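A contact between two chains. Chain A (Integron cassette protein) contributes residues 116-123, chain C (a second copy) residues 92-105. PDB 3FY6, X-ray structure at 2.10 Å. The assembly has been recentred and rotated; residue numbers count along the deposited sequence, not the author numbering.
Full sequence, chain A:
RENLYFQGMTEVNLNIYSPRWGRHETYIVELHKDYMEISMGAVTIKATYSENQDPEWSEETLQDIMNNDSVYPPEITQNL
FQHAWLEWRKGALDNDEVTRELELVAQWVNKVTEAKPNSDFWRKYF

Chain A (116-123) KPNSDFWR
Chain C (92-105) ALDNDEVTRELELV

Glu C101 bonds to chain A twice over, once through its side chain and once through its backbone, and both bonds reach the same short turn that starts a helix. Ser A119 OG donates to Glu C101 OE1 at 2.6 Å, and Trp A122 NE1 donates to Glu C101 O at 2.9 Å with an N-H...acceptor angle of 158°. The carbonyl lies at the edge of the indole, near its plane, where the N-H points. Glu C101 OE1 is also near the indole, 3.2 Å from Trp A122 NE1, but the angle is too poor for a hydrogen bond.

Chain A runs extended through Lys A116 and Pro A117 (phi/psi -53/139 and -50/132; proline pucker C-gamma exo), turns at Asn A118 (-123/21), extends again at Ser A119 (-65/155) and enters a helix at Asp A120. Ser A119, chi1 p, is the N-cap: its OG accepts from Trp A122 N at 3.2 Å while donating across the interface, so one hydroxyl serves both the helix end and the neighbouring chain. Arg A123 N to Ser A119 O, 2.9 Å, closes the first helical turn. Arg A123 NH1 donates to Asn A118 OD1 at 2.9 Å; neither residue is in contact with the chain C stretch.

Chain C passes from an extended Leu C93 (-128/134) through Asp C94 (-86/178) into a helix from Asn C95 to Val C105 and beyond. Asp C94, chi1 p, caps it, its OD1 accepting from Glu C97 N at 3.1 Å. Regular i to i+4 bonds follow, such as Glu C101 N to Glu C97 O at 2.8 Å. Glu C101 O receives only weak bonds from within its own helix, from Leu C104 N at 3.2 Å and Val C105 N at 3.3 Å, alongside the indole bond.

The register sets Pro A117 CA 6.0 Å from Leu C104 CA and Phe A121 CA 7.6 Å from Glu C101 CA; thus chain A advances as chain C recedes. Glu C101 (chi1 m, chi2 m) points toward chain A, and its CD lies 3.5 Å from Phe A121 CB. A water ties the same side chain to the helix start, accepting from Phe A121 N at 3.0 Å and donating to Glu C101 OE2 at 2.9 Å.

Apolar contacts flank this polar centre. Phe A121 (chi1 t, chi2 76°) sends its ring to Leu C93 (m, t): Leu C93 CD1 lies 3.7 Å from Phe A121 CZ and 4.0 Å from the ring centroid, an off-centre CH-pi contact. Trp A122 (chi1 m, chi2 122°) brings CZ2 to 3.4 Å from Val C105 CG2 (Val C105 chi1 t). Leu C104 (m, t) places CD1 3.6 Å from Ser A119 CB and 4.2 Å from Trp A122 CD1, while its CB packs 4.3 Å from Pro A117 CB. Together the stretches bury 399 Å², both sides summed.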

# COMPACT_ATOMS: atom_id res chain seq x y z
N LYS A 116 4.42 -10.91 0.04
CA LYS A 116 2.99 -11.04 -0.24
C LYS A 116 2.46 -12.42 0.16
O LYS A 116 3.11 -13.42 -0.06
CB LYS A 116 2.74 -10.80 -1.73
CG LYS A 116 1.28 -10.63 -2.12
CD LYS A 116 1.14 -10.31 -3.61
CE LYS A 116 1.44 -11.53 -4.47
NZ LYS A 116 1.38 -11.21 -5.93
N PRO A 117 1.25 -12.47 0.76
CA PRO A 117 0.68 -13.76 1.16
C PRO A 117 0.70 -14.78 0.02
O PRO A 117 0.29 -14.47 -1.10
CB PRO A 117 -0.77 -13.39 1.51
CG PRO A 117 -0.69 -11.98 1.96
CD PRO A 117 0.35 -11.35 1.06
N ASN A 118 1.16 -15.99 0.31
CA ASN A 118 1.36 -16.99 -0.73
C ASN A 118 0.60 -18.29 -0.48
O ASN A 118 0.95 -19.33 -1.03
CB ASN A 118 2.85 -17.29 -0.89
CG ASN A 118 3.15 -18.10 -2.14
OD1 ASN A 118 2.67 -17.79 -3.23
ND2 ASN A 118 3.96 -19.14 -1.97
N SER A 119 -0.44 -18.23 0.35
CA SER A 119 -1.34 -19.38 0.51
C SER A 119 -2.04 -19.58 -0.83
O SER A 119 -2.17 -18.63 -1.61
CB SER A 119 -2.38 -19.13 1.61
OG SER A 119 -3.33 -18.16 1.19
N ASP A 120 -2.47 -20.81 -1.09
CA ASP A 120 -3.19 -21.12 -2.32
C ASP A 120 -4.42 -20.24 -2.47
O ASP A 120 -4.77 -19.82 -3.57
CB ASP A 120 -3.58 -22.61 -2.36
CG ASP A 120 -2.40 -23.50 -2.71
OD1 ASP A 120 -1.28 -22.96 -2.89
OD2 ASP A 120 -2.57 -24.73 -2.80
N PHE A 121 -5.07 -19.94 -1.36
CA PHE A 121 -6.20 -19.03 -1.40
C PHE A 121 -5.79 -17.67 -1.98
O PHE A 121 -6.39 -17.19 -2.94
CB PHE A 121 -6.80 -18.83 -0.02
CG PHE A 121 -7.96 -17.90 -0.01
CD1 PHE A 121 -9.20 -18.32 -0.47
CD2 PHE A 121 -7.82 -16.61 0.45
CE1 PHE A 121 -10.29 -17.46 -0.47
CE2 PHE A 121 -8.90 -15.74 0.47
CZ PHE A 121 -10.14 -16.17 0.00
N TRP A 122 -4.77 -17.05 -1.40
CA TRP A 122 -4.38 -15.72 -1.87
C TRP A 122 -3.80 -15.70 -3.29
O TRP A 122 -4.04 -14.76 -4.06
CB TRP A 122 -3.47 -15.02 -0.86
CG TRP A 122 -4.23 -14.60 0.38
CD1 TRP A 122 -3.97 -14.96 1.66
CD2 TRP A 122 -5.40 -13.76 0.42
NE1 TRP A 122 -4.90 -14.38 2.51
CE2 TRP A 122 -5.79 -13.65 1.76
CE3 TRP A 122 -6.14 -13.09 -0.56
CZ2 TRP A 122 -6.90 -12.90 2.16
CZ3 TRP A 122 -7.25 -12.36 -0.17
CH2 TRP A 122 -7.62 -12.26 1.19
N ARG A 123 -3.06 -16.75 -3.66
CA ARG A 123 -2.44 -16.83 -4.98
C ARG A 123 -3.49 -16.82 -6.09
O ARG A 123 -3.27 -16.30 -7.18
CB ARG A 123 -1.58 -18.08 -5.09
CG ARG A 123 -0.37 -18.08 -4.18
CD ARG A 123 0.22 -19.48 -4.02
NE ARG A 123 0.40 -20.16 -5.30
CZ ARG A 123 1.47 -20.02 -6.08
NH1 ARG A 123 2.47 -19.21 -5.72
NH2 ARG A 123 1.54 -20.68 -7.24
N ALA C 92 -16.84 -21.21 0.97
CA ALA C 92 -15.58 -21.74 0.43
C ALA C 92 -14.52 -21.82 1.51
O ALA C 92 -13.54 -22.56 1.39
CB ALA C 92 -15.09 -20.86 -0.73
N LEU C 93 -14.70 -21.02 2.56
CA LEU C 93 -13.80 -21.02 3.71
C LEU C 93 -14.64 -21.19 4.95
O LEU C 93 -15.65 -20.52 5.13
CB LEU C 93 -13.06 -19.68 3.82
CG LEU C 93 -12.40 -19.11 2.56
CD1 LEU C 93 -11.83 -17.73 2.84
CD2 LEU C 93 -11.33 -20.05 2.03
N ASP C 94 -14.21 -22.08 5.84
CA ASP C 94 -14.88 -22.14 7.12
C ASP C 94 -14.28 -21.13 8.09
O ASP C 94 -13.34 -20.40 7.75
CB ASP C 94 -14.93 -23.57 7.68
CG ASP C 94 -13.60 -24.06 8.18
OD1 ASP C 94 -12.77 -23.23 8.60
OD2 ASP C 94 -13.39 -25.30 8.18
N ASN C 95 -14.84 -21.07 9.30
CA ASN C 95 -14.47 -20.02 10.24
C ASN C 95 -12.97 -19.97 10.55
O ASN C 95 -12.38 -18.89 10.57
CB ASN C 95 -15.31 -20.13 11.51
CG ASN C 95 -16.76 -19.76 11.27
OD1 ASN C 95 -17.11 -19.24 10.22
ND2 ASN C 95 -17.62 -20.03 12.26
N ASP C 96 -12.36 -21.12 10.79
CA ASP C 96 -10.95 -21.16 11.14
C ASP C 96 -10.07 -20.78 9.95
O ASP C 96 -8.96 -20.27 10.12
CB ASP C 96 -10.56 -22.53 11.66
CG ASP C 96 -11.31 -22.90 12.92
OD1 ASP C 96 -11.89 -21.98 13.56
OD2 ASP C 96 -11.33 -24.10 13.27
N GLU C 97 -10.57 -21.04 8.75
CA GLU C 97 -9.79 -20.77 7.54
C GLU C 97 -9.80 -19.29 7.17
O GLU C 97 -8.77 -18.73 6.77
CB GLU C 97 -10.30 -21.63 6.38
CG GLU C 97 -9.78 -21.23 5.01
CD GLU C 97 -8.26 -21.30 4.90
OE1 GLU C 97 -7.58 -21.76 5.83
OE2 GLU C 97 -7.74 -20.89 3.84
N VAL C 98 -10.96 -18.65 7.28
CA VAL C 98 -11.04 -17.23 6.97
C VAL C 98 -10.21 -16.48 8.00
O VAL C 98 -9.58 -15.47 7.69
CB VAL C 98 -12.49 -16.70 6.93
CG1 VAL C 98 -13.12 -16.66 8.33
CG2 VAL C 98 -12.53 -15.33 6.28
N THR C 99 -10.19 -17.00 9.21
CA THR C 99 -9.32 -16.48 10.24
C THR C 99 -7.84 -16.59 9.81
O THR C 99 -7.09 -15.61 9.88
CB THR C 99 -9.55 -17.19 11.57
OG1 THR C 99 -10.93 -17.08 11.91
CG2 THR C 99 -8.69 -16.56 12.67
N ARG C 100 -7.42 -17.78 9.37
CA ARG C 100 -6.03 -17.97 8.95
C ARG C 100 -5.68 -17.06 7.80
O ARG C 100 -4.60 -16.47 7.78
CB ARG C 100 -5.75 -19.43 8.55
CG ARG C 100 -6.08 -20.46 9.61
CD ARG C 100 -5.77 -19.95 11.02
NE ARG C 100 -4.56 -20.53 11.58
CZ ARG C 100 -4.19 -20.40 12.86
NH1 ARG C 100 -4.96 -19.70 13.69
NH2 ARG C 100 -3.07 -20.96 13.29
N GLU C 101 -6.57 -16.94 6.83
CA GLU C 101 -6.24 -16.20 5.62
C GLU C 101 -6.13 -14.70 5.92
O GLU C 101 -5.27 -14.00 5.37
CB GLU C 101 -7.25 -16.46 4.51
CG GLU C 101 -7.32 -17.93 4.05
CD GLU C 101 -6.02 -18.41 3.40
OE1 GLU C 101 -5.22 -17.56 2.92
OE2 GLU C 101 -5.78 -19.63 3.37
N LEU C 102 -6.98 -14.22 6.82
CA LEU C 102 -6.93 -12.82 7.21
C LEU C 102 -5.71 -12.55 8.07
O LEU C 102 -5.09 -11.49 7.96
CB LEU C 102 -8.20 -12.40 7.94
CG LEU C 102 -9.42 -12.21 7.04
CD1 LEU C 102 -10.68 -12.06 7.88
CD2 LEU C 102 -9.24 -11.02 6.11
N GLU C 103 -5.35 -13.50 8.92
CA GLU C 103 -4.11 -13.38 9.67
C GLU C 103 -2.90 -13.27 8.74
O GLU C 103 -1.94 -12.60 9.06
CB GLU C 103 -3.94 -14.55 10.65
CG GLU C 103 -4.73 -14.37 11.95
CD GLU C 103 -4.80 -15.65 12.77
OE1 GLU C 103 -4.54 -16.73 12.21
OE2 GLU C 103 -5.12 -15.57 13.97
N LEU C 104 -2.96 -13.91 7.57
CA LEU C 104 -1.87 -13.77 6.60
C LEU C 104 -1.78 -12.35 6.06
O LEU C 104 -0.69 -11.83 5.83
CB LEU C 104 -2.01 -14.76 5.44
CG LEU C 104 -1.62 -16.20 5.77
CD1 LEU C 104 -1.99 -17.11 4.61
CD2 LEU C 104 -0.14 -16.30 6.09
N VAL C 105 -2.94 -11.72 5.88
CA VAL C 105 -2.97 -10.33 5.44
C VAL C 105 -2.36 -9.43 6.52
O VAL C 105 -1.56 -8.54 6.22
CB VAL C 105 -4.41 -9.89 5.08
CG1 VAL C 105 -4.44 -8.41 4.70
CG2 VAL C 105 -4.95 -10.73 3.92
O HOH W 1 -4.95 -21.47 1.27